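Local coordinates for putative peptidyl-arginine deiminase family protein (Campylobacter jejuni subsp. jejuni serotype O:2, PDB 6B10), which probably catalyses the hydrolysis of agmatine to N-carbamoylputrescine and ammonia, a step of putrescine and polyamine biosynthesis, at residues A[83-87]-A[88-92]; A[142-146]-A[147-151]; A[157-161]-A[162-166]; A[274-277]-A[278-281]. All coordinates share one frame; numbering follows the deposited sequence.

Contact 1 of 4, residues A[83-87]-A[88-92]. With K (potassium ion), chain E.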
# COMPACT_ATOMS: atom_id res chain seq x y z
N THR A 83 -2.87 -3.73 -19.53
CA THR A 83 -2.18 -4.20 -18.33
C THR A 83 -2.52 -5.67 -18.08
O THR A 83 -3.30 -6.27 -18.81
CB THR A 83 -2.57 -3.36 -17.09
OG1 THR A 83 -1.82 -3.80 -15.94
CG2 THR A 83 -4.08 -3.47 -16.79
N ASN A 84 -1.91 -6.24 -17.04
CA ASN A 84 -2.33 -7.55 -16.53
C ASN A 84 -2.28 -7.59 -15.00
O ASN A 84 -3.28 -7.91 -14.35
CB ASN A 84 -1.52 -8.70 -17.15
CG ASN A 84 -0.02 -8.44 -17.15
OD1 ASN A 84 0.44 -7.32 -16.90
ND2 ASN A 84 0.75 -9.49 -17.42
N ASP A 85 -1.13 -7.25 -14.43
CA ASP A 85 -0.96 -7.12 -12.98
C ASP A 85 -1.94 -6.08 -12.42
O ASP A 85 -2.01 -4.96 -12.91
CB ASP A 85 0.48 -6.69 -12.68
CG ASP A 85 0.80 -6.67 -11.19
OD1 ASP A 85 -0.09 -6.97 -10.36
OD2 ASP A 85 1.95 -6.35 -10.85
N THR A 86 -2.72 -6.48 -11.41
CA THR A 86 -3.65 -5.58 -10.74
C THR A 86 -3.05 -4.92 -9.49
O THR A 86 -3.62 -3.98 -8.94
CB THR A 86 -4.93 -6.32 -10.32
OG1 THR A 86 -4.60 -7.40 -9.44
CG2 THR A 86 -5.66 -6.86 -11.54
N TRP A 87 -1.90 -5.41 -9.05
CA TRP A 87 -1.29 -4.93 -7.82
C TRP A 87 -0.52 -3.64 -8.10
O TRP A 87 0.70 -3.64 -8.20
CB TRP A 87 -0.38 -6.00 -7.21
CG TRP A 87 -1.10 -7.30 -6.96
CD1 TRP A 87 -0.84 -8.51 -7.53
CD2 TRP A 87 -2.22 -7.52 -6.07
NE1 TRP A 87 -1.71 -9.47 -7.06
CE2 TRP A 87 -2.56 -8.88 -6.16
CE3 TRP A 87 -2.95 -6.69 -5.22
CZ2 TRP A 87 -3.61 -9.44 -5.43
CZ3 TRP A 87 -4.00 -7.25 -4.48
CH2 TRP A 87 -4.32 -8.61 -4.60
N ILE A 88 -1.27 -2.55 -8.23
CA ILE A 88 -0.69 -1.26 -8.64
C ILE A 88 0.27 -0.68 -7.59
O ILE A 88 1.19 0.05 -7.94
CB ILE A 88 -1.79 -0.24 -9.04
CG1 ILE A 88 -1.16 1.02 -9.65
CG2 ILE A 88 -2.66 0.15 -7.85
CD1 ILE A 88 -2.15 1.89 -10.40
N ARG A 89 0.06 -1.00 -6.31
CA ARG A 89 1.01 -0.63 -5.25
C ARG A 89 2.45 -1.08 -5.58
O ARG A 89 3.41 -0.40 -5.22
CB ARG A 89 0.55 -1.21 -3.91
CG ARG A 89 1.40 -0.86 -2.68
CD ARG A 89 1.21 0.55 -2.16
NE ARG A 89 -0.20 0.91 -1.96
CZ ARG A 89 -0.62 2.11 -1.56
NH1 ARG A 89 0.25 3.06 -1.27
NH2 ARG A 89 -1.92 2.35 -1.44
N ASP A 90 2.59 -2.23 -6.24
CA ASP A 90 3.92 -2.72 -6.64
C ASP A 90 4.62 -1.77 -7.61
O ASP A 90 5.80 -1.46 -7.44
CB ASP A 90 3.83 -4.10 -7.31
CG ASP A 90 3.55 -5.22 -6.33
OD1 ASP A 90 4.02 -5.16 -5.17
OD2 ASP A 90 2.88 -6.20 -6.74
N PHE A 91 3.90 -1.33 -8.64
CA PHE A 91 4.53 -0.59 -9.74
C PHE A 91 4.10 0.88 -9.89
O PHE A 91 4.78 1.63 -10.58
CB PHE A 91 4.37 -1.34 -11.07
CG PHE A 91 2.96 -1.47 -11.54
CD1 PHE A 91 2.34 -0.44 -12.23
CD2 PHE A 91 2.24 -2.64 -11.31
CE1 PHE A 91 1.03 -0.56 -12.67
CE2 PHE A 91 0.93 -2.77 -11.75
CZ PHE A 91 0.33 -1.73 -12.43
N GLY A 92 3.00 1.29 -9.27
CA GLY A 92 2.50 2.66 -9.40
C GLY A 92 3.49 3.75 -9.03
O GLY A 92 4.47 3.50 -8.32
K K E . 7.51 1.60 -11.29
O HOH W 1 8.01 0.09 -8.75
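The Asp85 carboxylate works on both sides of this turn: OD1 accepts from Trp87 N at 2.7 Å, closing an Asx turn, while OD2 meets the Phe91 ring at its edge, 3.7 Å from Phe91 CD2. A second small motif, an inverse gamma turn centred on Trp87 and closed by a weak bond from Ile88 N to Thr86 O, completes the lead into the short helix 88-91. Trp87 O then accepts one bond across the turn, from Asp90 N at 3.1 Å; CB of Asp90 and the CD2/CE2 side of the Phe91 ring merely pack against the same oxygen. Placed between the backbone N and the carbonyl carbon (chi1 65°), the Phe91 ring swings back toward the turn and within range of Asp85. One face of that ring lies against CA of Ile88. The Asp90 carboxylate runs alongside the Trp87 side chain, pointing the same way, and its OD2 comes to 3.3 Å from Trp87 CB with the carboxylate and indole planes 66° apart. Thr86 OG1, itself bonded to Trp33 NE1, sits over the centre of one face of the indole. Arg89 leaves the turn altogether, its guanidinium bonded to Asn327 and to the carbonyl of His322. The far end of the helix is a potassium site completed by Asp106 and Phe107. Phe91 O binds the potassium ion at 2.8 Å, and a water also on the metal donates to Asp90 O at 3.0 Å.

Contact 2 of 4, residues A[142-146]-A[147-151]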
# COMPACT_ATOMS: atom_id res chain seq x y z
N PHE A 142 16.30 2.56 -9.56
CA PHE A 142 16.40 1.86 -8.29
C PHE A 142 15.22 0.90 -8.21
O PHE A 142 14.11 1.24 -8.60
CB PHE A 142 16.36 2.87 -7.14
CG PHE A 142 16.65 2.27 -5.80
CD1 PHE A 142 15.62 1.78 -5.01
CD2 PHE A 142 17.95 2.21 -5.32
CE1 PHE A 142 15.88 1.22 -3.77
CE2 PHE A 142 18.22 1.66 -4.08
CZ PHE A 142 17.18 1.16 -3.30
N ILE A 143 15.47 -0.31 -7.71
CA ILE A 143 14.42 -1.33 -7.59
C ILE A 143 13.64 -1.14 -6.29
O ILE A 143 14.20 -1.28 -5.20
CB ILE A 143 14.99 -2.77 -7.64
CG1 ILE A 143 15.78 -3.00 -8.94
CG2 ILE A 143 13.87 -3.79 -7.53
CD1 ILE A 143 14.97 -2.86 -10.21
N LEU A 144 12.36 -0.83 -6.40
CA LEU A 144 11.53 -0.57 -5.22
C LEU A 144 10.05 -0.69 -5.53
O LEU A 144 9.56 -0.08 -6.47
CB LEU A 144 11.84 0.83 -4.68
CG LEU A 144 11.08 1.26 -3.42
CD1 LEU A 144 12.00 2.00 -2.47
CD2 LEU A 144 9.87 2.11 -3.78
N GLU A 145 9.34 -1.49 -4.72
CA GLU A 145 7.88 -1.57 -4.79
C GLU A 145 7.28 -0.68 -3.71
O GLU A 145 7.85 -0.54 -2.63
CB GLU A 145 7.40 -3.01 -4.58
CG GLU A 145 8.08 -4.06 -5.46
CD GLU A 145 9.24 -4.74 -4.76
OE1 GLU A 145 10.27 -4.08 -4.52
OE2 GLU A 145 9.11 -5.95 -4.43
N GLY A 146 6.10 -0.12 -3.98
CA GLY A 146 5.42 0.76 -3.03
C GLY A 146 5.08 0.08 -1.71
O GLY A 146 5.16 0.70 -0.65
N GLY A 147 4.71 -1.19 -1.78
CA GLY A 147 4.41 -1.97 -0.58
C GLY A 147 5.60 -2.31 0.30
O GLY A 147 5.42 -2.82 1.40
N SER A 148 6.82 -2.03 -0.16
CA SER A 148 8.01 -2.34 0.63
C SER A 148 8.46 -1.21 1.57
O SER A 148 9.39 -1.39 2.35
CB SER A 148 9.16 -2.78 -0.28
OG SER A 148 9.74 -1.65 -0.90
N ILE A 149 7.79 -0.05 1.50
CA ILE A 149 8.14 1.11 2.33
C ILE A 149 6.90 1.75 2.97
O ILE A 149 5.81 1.65 2.42
CB ILE A 149 8.90 2.19 1.52
CG1 ILE A 149 8.13 2.54 0.23
CG2 ILE A 149 10.30 1.69 1.19
CD1 ILE A 149 8.71 3.69 -0.56
N ASP A 150 7.09 2.39 4.12
CA ASP A 150 6.00 3.04 4.85
C ASP A 150 6.56 4.28 5.59
O ASP A 150 7.59 4.18 6.25
CB ASP A 150 5.39 2.03 5.83
CG ASP A 150 4.07 2.48 6.41
OD1 ASP A 150 3.03 2.27 5.77
OD2 ASP A 150 4.07 3.02 7.54
N PHE A 151 5.88 5.42 5.47
CA PHE A 151 6.40 6.70 6.00
C PHE A 151 5.53 7.27 7.12
O PHE A 151 4.31 7.14 7.09
CB PHE A 151 6.46 7.74 4.89
CG PHE A 151 7.35 7.35 3.75
CD1 PHE A 151 8.72 7.48 3.86
CD2 PHE A 151 6.81 6.87 2.57
CE1 PHE A 151 9.54 7.14 2.81
CE2 PHE A 151 7.63 6.52 1.52
CZ PHE A 151 9.00 6.66 1.63
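Ser148 bonds twice to one oxygen, the carbonyl O of Glu145. Its hydroxyl donates to Glu145 O over 2.8 Å, lying in the carbonyl plane on a lone pair. Its amide also reaches that acceptor, Ser148 N to Glu145 O being 3.1 Å, but from 58° out of the plane, so the two donors use different parts of the oxygen. With OG held between the backbone N and the carbonyl carbon (chi1 78°), the hydroxyl folds back over the turn; the bond from OG holds that rotation, while the amide bond closes the backbone turn on the same acceptor. One residue on, Ile149 N points almost straight at Gly146 O, yet at 3.5 Å this bond is weak.

Next to the hydroxyl, an apolar contact spans the turn. The Leu144 and Ile149 side chains cross at about a right angle, with Leu144 CD2 3.8 Å from Ile149 CD1 and Leu144 CD1 4.0 Å from Ile149 CG2. Further out, Leu182 and Phe186 of helix 175-186 pack on Leu144 and Ile149 respectively, and Phe107, whose backbone belongs to the potassium site, touches Leu144 as well. Beyond the turn, Asp150 is tied by a salt bridge to Arg213 and by a hydrogen bond to Phe214 N, which fastens the chain as it enters the strand. The whole is a short 3-10 turn through Gly146, Gly147 and Ser148, delivering the chain from the sheet that ends in strand 138-141 to edge strand 149-151 of the next sheet, as expected for the alpha/beta propeller of the guanidine-modifying enzymes.

Contact 3 of 4, residues A[157-161]-A[162-166]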
# COMPACT_ATOMS: atom_id res chain seq x y z
N MET A 157 11.20 6.25 7.85
CA MET A 157 10.64 5.24 6.96
C MET A 157 10.81 3.85 7.57
O MET A 157 11.84 3.55 8.16
CB MET A 157 11.30 5.27 5.58
CG MET A 157 10.68 4.29 4.58
SD MET A 157 11.52 4.28 2.99
CE MET A 157 12.96 3.29 3.38
N LEU A 158 9.81 3.01 7.37
CA LEU A 158 9.78 1.66 7.87
C LEU A 158 9.94 0.73 6.68
O LEU A 158 9.37 0.97 5.62
CB LEU A 158 8.43 1.45 8.57
CG LEU A 158 8.17 0.36 9.60
CD1 LEU A 158 9.20 0.36 10.71
CD2 LEU A 158 6.76 0.54 10.16
N THR A 159 10.76 -0.31 6.83
CA THR A 159 10.97 -1.27 5.75
C THR A 159 11.52 -2.58 6.30
O THR A 159 11.96 -2.65 7.44
CB THR A 159 11.93 -0.71 4.66
OG1 THR A 159 11.90 -1.55 3.50
CG2 THR A 159 13.35 -0.59 5.18
N SER A 160 11.48 -3.63 5.48
CA SER A 160 12.01 -4.93 5.86
C SER A 160 13.36 -5.18 5.20
O SER A 160 13.52 -4.98 4.00
CB SER A 160 11.04 -6.04 5.48
OG SER A 160 11.63 -7.31 5.66
N SER A 161 14.33 -5.64 6.00
CA SER A 161 15.65 -6.03 5.50
C SER A 161 15.59 -7.10 4.41
O SER A 161 16.45 -7.15 3.53
CB SER A 161 16.51 -6.55 6.66
OG SER A 161 16.69 -5.54 7.63
N HIS A 162 14.57 -7.95 4.47
CA HIS A 162 14.41 -9.04 3.51
C HIS A 162 14.00 -8.54 2.12
O HIS A 162 14.27 -9.21 1.12
CB HIS A 162 13.39 -10.05 4.03
CG HIS A 162 13.79 -10.68 5.33
ND1 HIS A 162 14.43 -11.90 5.41
CD2 HIS A 162 13.65 -10.25 6.61
CE1 HIS A 162 14.66 -12.20 6.67
NE2 HIS A 162 14.20 -11.22 7.42
N CYS A 163 13.35 -7.38 2.05
CA CYS A 163 12.89 -6.83 0.77
C CYS A 163 14.02 -6.21 -0.06
O CYS A 163 14.44 -6.77 -1.07
CB CYS A 163 11.81 -5.77 1.00
SG CYS A 163 10.38 -6.35 1.92
N LEU A 164 14.51 -5.06 0.39
CA LEU A 164 15.31 -4.17 -0.46
C LEU A 164 16.73 -4.66 -0.69
O LEU A 164 17.34 -4.33 -1.70
CB LEU A 164 15.32 -2.76 0.13
CG LEU A 164 13.94 -2.12 0.30
CD1 LEU A 164 14.01 -0.91 1.21
CD2 LEU A 164 13.35 -1.74 -1.05
N LEU A 165 17.26 -5.43 0.26
CA LEU A 165 18.60 -6.01 0.13
C LEU A 165 18.59 -7.15 -0.88
O LEU A 165 19.56 -7.35 -1.61
CB LEU A 165 19.10 -6.50 1.49
CG LEU A 165 19.09 -5.45 2.62
CD1 LEU A 165 19.82 -5.97 3.85
CD2 LEU A 165 19.69 -4.13 2.16
N ASN A 166 17.48 -7.88 -0.92
CA ASN A 166 17.27 -8.94 -1.90
C ASN A 166 17.07 -8.39 -3.32
O ASN A 166 17.68 -8.88 -4.27
CB ASN A 166 16.06 -9.79 -1.50
CG ASN A 166 15.82 -10.96 -2.44
OD1 ASN A 166 16.77 -11.53 -2.99
ND2 ASN A 166 14.56 -11.32 -2.61
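Ser160 caps the helix that follows it: from the N-cap position its hydroxyl oxygen accepts from the backbone, His162 N to Ser160 OG being 3.2 Å. This is the strand-to-helix corner of a beta-alpha-beta crossover, in which strand 156-160 runs into helix 161-167 and the chain returns through helix 175-186 to the parallel neighbour, strand 190-194. Between strand and helix the direction changes by 75°. The carbonyl of the same serine serves the next amide, with Cys163 N 3.1 Å from Ser160 O. Both Ser160 oxygens thus accept from amides of the helix's first turn.

Extended away from the backbone N (chi1 171°), Ser160 OG also lies at the edge of the His162 ring, in its plane, while Cys163 SG packs 3.6 Å from Ser160 CB. The other polar ends look outside for partners. Glu195 serves two of them, its carboxylate bonding Ser161 OG and its backbone oxygen His162 NE2, while His206 lays its ring nearly parallel to that of His162. The hydroxyl of Thr159 donates to the Ser148 carbonyl, satisfying the oxygen even though a methyl presses on it, Leu164 CD1 being 3.2 Å from Thr159 OG1. That methyl belongs to a side chain crossing the threonine at a slant, and it also touches Thr159 CB and CG2. Leu165, one turn after Ser161, leans back on it, its CG 3.3 Å from Ser161 O.

Contact 4 of 4, residues A[274-277]-A[278-281]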
# COMPACT_ATOMS: atom_id res chain seq x y z
N VAL A 274 -5.74 0.87 3.94
CA VAL A 274 -5.38 2.03 3.14
C VAL A 274 -6.04 3.29 3.66
O VAL A 274 -7.24 3.32 3.89
CB VAL A 274 -5.69 1.81 1.63
CG1 VAL A 274 -7.13 1.39 1.41
CG2 VAL A 274 -5.38 3.07 0.83
N PHE A 275 -5.24 4.33 3.87
CA PHE A 275 -5.77 5.63 4.25
C PHE A 275 -6.29 6.35 3.01
O PHE A 275 -5.67 6.29 1.94
CB PHE A 275 -4.70 6.51 4.89
CG PHE A 275 -4.45 6.22 6.34
CD1 PHE A 275 -5.31 6.71 7.32
CD2 PHE A 275 -3.32 5.50 6.74
CE1 PHE A 275 -5.06 6.47 8.66
CE2 PHE A 275 -3.07 5.26 8.08
CZ PHE A 275 -3.94 5.75 9.04
N ILE A 276 -7.43 7.00 3.17
CA ILE A 276 -8.01 7.90 2.18
C ILE A 276 -8.56 9.09 2.94
O ILE A 276 -8.52 9.11 4.17
CB ILE A 276 -9.11 7.22 1.36
CG1 ILE A 276 -10.21 6.67 2.28
CG2 ILE A 276 -8.51 6.10 0.50
CD1 ILE A 276 -11.49 6.29 1.56
N ASN A 277 -9.07 10.08 2.23
CA ASN A 277 -9.55 11.29 2.90
C ASN A 277 -10.64 10.96 3.92
O ASN A 277 -11.68 10.40 3.56
CB ASN A 277 -10.05 12.30 1.88
CG ASN A 277 -8.93 12.81 0.99
OD1 ASN A 277 -7.75 12.63 1.29
ND2 ASN A 277 -9.30 13.44 -0.12
N ASN A 278 -10.37 11.28 5.19
CA ASN A 278 -11.33 11.11 6.28
C ASN A 278 -11.67 9.66 6.62
O ASN A 278 -12.59 9.41 7.39
CB ASN A 278 -12.62 11.90 6.01
CG ASN A 278 -12.36 13.37 5.85
OD1 ASN A 278 -12.55 13.93 4.77
ND2 ASN A 278 -11.91 14.01 6.91
N ALA A 279 -10.92 8.70 6.09
CA ALA A 279 -11.22 7.31 6.35
C ALA A 279 -10.01 6.40 6.26
O ALA A 279 -8.99 6.73 5.64
CB ALA A 279 -12.31 6.82 5.41
N LEU A 280 -10.14 5.26 6.92
CA LEU A 280 -9.17 4.19 6.87
C LEU A 280 -9.92 2.92 6.48
O LEU A 280 -10.80 2.47 7.21
CB LEU A 280 -8.50 4.01 8.23
CG LEU A 280 -7.55 2.81 8.34
CD1 LEU A 280 -6.40 2.91 7.36
CD2 LEU A 280 -7.04 2.66 9.76
N ILE A 281 -9.57 2.36 5.34
CA ILE A 281 -10.27 1.19 4.84
C ILE A 281 -9.48 -0.05 5.24
O ILE A 281 -8.33 -0.21 4.84
CB ILE A 281 -10.45 1.23 3.30
CG1 ILE A 281 -10.92 2.61 2.83
CG2 ILE A 281 -11.43 0.14 2.85
CD1 ILE A 281 -12.20 3.11 3.46
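Leu280 has its CG trans to the backbone N (chi1 174°), and Phe275 has its CG beside the backbone N (chi1 -81°); together these rotations bring a methyl onto the ring. Leu280 CD1 stands over the centre of the Phe275 ring, 3.8 Å from its centroid and only 4° off the normal, a CH-pi contact of nearly ideal geometry. The same methyl lies 3.6 Å from Val274 O, wedged between ring and backbone. This is the non-hydrogen-bonded pair of the two strands.

On the other face, Val274 and Ile281 lie side by side and point the same way, Val274 CG1 3.8 Å from Ile281 CB. Ile276 spans two neighbours there: its CG1 is 3.8 Å from Ala279 CB, and its CD1 meets CD1 of Ile281. Helix 37-52 covers this face through Phe47, Val50 and Val51.

Two hydrogen-bonded pairs hold the backbones, Val274 with Ile281 and Ile276 with Ala279; in the first, Ile281 N to Val274 O is 2.9 Å. Asn278 takes the positive phi needed at the second corner of the turn, and Asn277, at the first, is tied through OD1 to Gln19 N. The result is a tight antiparallel beta hairpin closed by a type II turn; its first strand is the edge of a small mixed sheet, its second the middle strand, parallel to 305-310.

Along the chain the four contacts follow one another in series; none nests in or crosses another. Contact 1 turns the loop after strand 76-80 into helix 88-91, beside the potassium ion. Contact 2 bends the chain between two sheets and ends on strand 149-151. Contact 3 takes up the neighbouring strand, 156-160, bonded to it through Asp150 O and Leu158 N, and turns it into a helix. Contact 4, much later, closes a hairpin across the chain's centre from contact 3. Arg89 joins three of them: its CG packs on Gly147 of contact 2, and its NH2 reaches the CG2 methyl of Val274 in contact 4.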